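Local coordinates for lipoprotein (Thermotoga maritima, PDB 2F4I) that is of unknown function but is probably a periplasmic lipoprotein of the DUF2291 family, built around an OB-fold, at residues E124-I129 with N133-E138. Residues are numbered along the deposited sequence; the frame is centred on the assembly and turned at random.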
loop_
_atom_site.group_PDB
_atom_site.type_symbol
_atom_site.label_atom_id
_atom_site.label_comp_id
_atom_site.label_asym_id
_atom_site.label_seq_id
_atom_site.Cartn_x
_atom_site.Cartn_y
_atom_site.Cartn_z
ATOM N N GLU A 124 14.238 1.428 15.758
ATOM C CA GLU A 124 15.557 1.851 16.228
ATOM C C GLU A 124 15.859 3.324 15.929
ATOM O O GLU A 124 16.782 3.890 16.492
ATOM C CB GLU A 124 16.689 0.944 15.748
ATOM C CG GLU A 124 16.987 0.999 14.271
ATOM C CD GLU A 124 18.384 0.470 13.965
ATOM O OE1 GLU A 124 19.323 0.670 14.804
ATOM O OE2 GLU A 124 18.539 -0.141 12.873
ATOM N N ASP A 125 15.079 3.952 15.046
ATOM C CA ASP A 125 15.277 5.374 14.752
ATOM C C ASP A 125 14.764 6.270 15.870
ATOM O O ASP A 125 14.968 7.464 15.826
ATOM C CB ASP A 125 14.570 5.808 13.446
ATOM C CG ASP A 125 14.973 4.987 12.264
ATOM O OD1 ASP A 125 16.117 4.520 12.232
ATOM O OD2 ASP A 125 14.142 4.792 11.372
ATOM N N PHE A 126 14.052 5.711 16.841
ATOM C CA PHE A 126 13.371 6.522 17.840
ATOM C C PHE A 126 13.880 6.236 19.232
ATOM O O PHE A 126 14.308 5.120 19.531
ATOM C CB PHE A 126 11.885 6.288 17.751
ATOM C CG PHE A 126 11.316 6.620 16.415
ATOM C CD1 PHE A 126 11.306 5.672 15.393
ATOM C CD2 PHE A 126 10.790 7.893 16.165
ATOM C CE1 PHE A 126 10.808 5.974 14.133
ATOM C CE2 PHE A 126 10.268 8.203 14.934
ATOM C CZ PHE A 126 10.271 7.217 13.897
ATOM N N ASP A 127 13.835 7.242 20.099
ATOM C CA ASP A 127 14.257 7.054 21.488
ATOM C C ASP A 127 13.142 6.400 22.334
ATOM O O ASP A 127 13.425 5.704 23.266
ATOM C CB ASP A 127 14.733 8.382 22.103
ATOM C CG ASP A 127 16.252 8.610 21.929
ATOM N N ARG A 128 11.880 6.627 21.987
ATOM C CA ARG A 128 10.740 6.044 22.680
ATOM C C ARG A 128 9.815 5.283 21.728
ATOM O O ARG A 128 9.664 5.634 20.566
ATOM C CB ARG A 128 9.883 7.128 23.344
ATOM C CG ARG A 128 10.671 8.158 24.076
ATOM C CD ARG A 128 9.835 8.895 25.086
ATOM N NE ARG A 128 8.885 9.831 24.493
ATOM C CZ ARG A 128 7.860 10.369 25.156
ATOM N NH1 ARG A 128 7.639 10.069 26.430
ATOM N NH2 ARG A 128 7.042 11.214 24.541
ATOM N N ILE A 129 9.163 4.254 22.254
ATOM C CA ILE A 129 8.200 3.494 21.482
ATOM C C ILE A 129 6.987 4.345 21.093
ATOM O O ILE A 129 6.501 4.222 19.979
ATOM C CB ILE A 129 7.725 2.191 22.203
ATOM C CG1 ILE A 129 8.879 1.200 22.352
ATOM C CG2 ILE A 129 6.585 1.494 21.422
ATOM C CD1 ILE A 129 8.605 0.093 23.424
ATOM N N ASN A 133 5.163 5.119 17.440
ATOM C CA ASN A 133 3.729 4.948 17.248
ATOM C C ASN A 133 3.027 6.217 16.796
ATOM O O ASN A 133 2.298 6.165 15.848
ATOM C CB ASN A 133 3.077 4.386 18.504
ATOM C CG ASN A 133 3.537 2.983 18.810
ATOM O OD1 ASN A 133 3.657 2.108 17.891
ATOM N ND2 ASN A 133 3.791 2.730 20.104
ATOM N N LEU A 134 3.260 7.340 17.450
ATOM C CA LEU A 134 2.635 8.611 17.028
ATOM C C LEU A 134 3.062 9.029 15.588
ATOM O O LEU A 134 2.258 9.557 14.820
ATOM C CB LEU A 134 2.942 9.700 18.028
ATOM C CG LEU A 134 2.398 9.419 19.434
ATOM C CD1 LEU A 134 2.944 10.419 20.482
ATOM C CD2 LEU A 134 0.863 9.401 19.376
ATOM N N THR A 135 4.327 8.785 15.229
ATOM C CA THR A 135 4.834 9.085 13.892
ATOM C C THR A 135 4.143 8.249 12.809
ATOM O O THR A 135 3.698 8.809 11.784
ATOM C CB THR A 135 6.388 8.897 13.801
ATOM O OG1 THR A 135 7.020 9.717 14.763
ATOM C CG2 THR A 135 6.943 9.284 12.412
ATOM N N ALA A 136 3.988 6.948 13.072
ATOM C CA ALA A 136 3.208 6.050 12.206
ATOM C C ALA A 136 1.750 6.520 12.014
ATOM O O ALA A 136 1.258 6.529 10.913
ATOM C CB ALA A 136 3.318 4.549 12.695
ATOM N N THR A 137 1.089 6.970 13.069
ATOM C CA THR A 137 -0.230 7.569 12.994
ATOM C C THR A 137 -0.277 8.816 12.103
ATOM O O THR A 137 -1.174 8.935 11.300
ATOM C CB THR A 137 -0.690 7.800 14.409
ATOM O OG1 THR A 137 -0.754 6.513 14.990
ATOM C CG2 THR A 137 -2.102 8.475 14.507
ATOM N N GLU A 138 0.674 9.725 12.275
ATOM C CA GLU A 138 0.738 10.949 11.480
ATOM C C GLU A 138 0.985 10.687 10.009
ATOM O O GLU A 138 0.435 11.387 9.177
ATOM C CB GLU A 138 1.833 11.917 12.009
ATOM C CG GLU A 138 1.488 12.641 13.313
ATOM C CD GLU A 138 0.115 13.320 13.269
ATOM O OE1 GLU A 138 -0.236 13.920 12.225
ATOM O OE2 GLU A 138 -0.621 13.234 14.267
#
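The backbone N-H of Asn-133 donates to Ile-129 O at 3.0 Å, the i+4 to i bond that opens helix 129-139. One turn apart, the two side chains run alongside each other in the same direction. Asn-133 brings its amide nitrogen ND2 to 3.3 Å from the methyl CG2 of Ile-129. ND2 also comes near Ile-129 O, but the angle is too poor for a hydrogen bond, and the carbonyl is gripped through the main chain instead. What precedes the helix illustrates how an incoming loop can fold back on the helix it leads into: Arg-128 occupies the N-cap position, and the loop that follows helix 113-118 doubles back so that Phe-126 faces the second turn. With CG anti to its carbonyl carbon (chi1 -59°), the ring of Phe-126 reaches Thr-135, its CE2 lying 3.6 Å from Thr-135 OG1. The hydroxyl meets the ring obliquely, while the methyl CG2 of Thr-135 is 4.2 Å from CZ of Phe-126. The polar end of Thr-135 is satisfied by Asp-131 O, one turn back along the helix, so the ring packs against a hydroxyl already engaged. Tyr-24 and Phe-132 add inclined rings around Phe-126, joining the loop to helix 24-29 as well, and Leu-28 of that helix and Phe-19 also pack on Thr-135, which is buried. An alanine in place of Phe-126 would probably open a gap beside Thr-135 and deprive both aromatic neighbours of a packing partner.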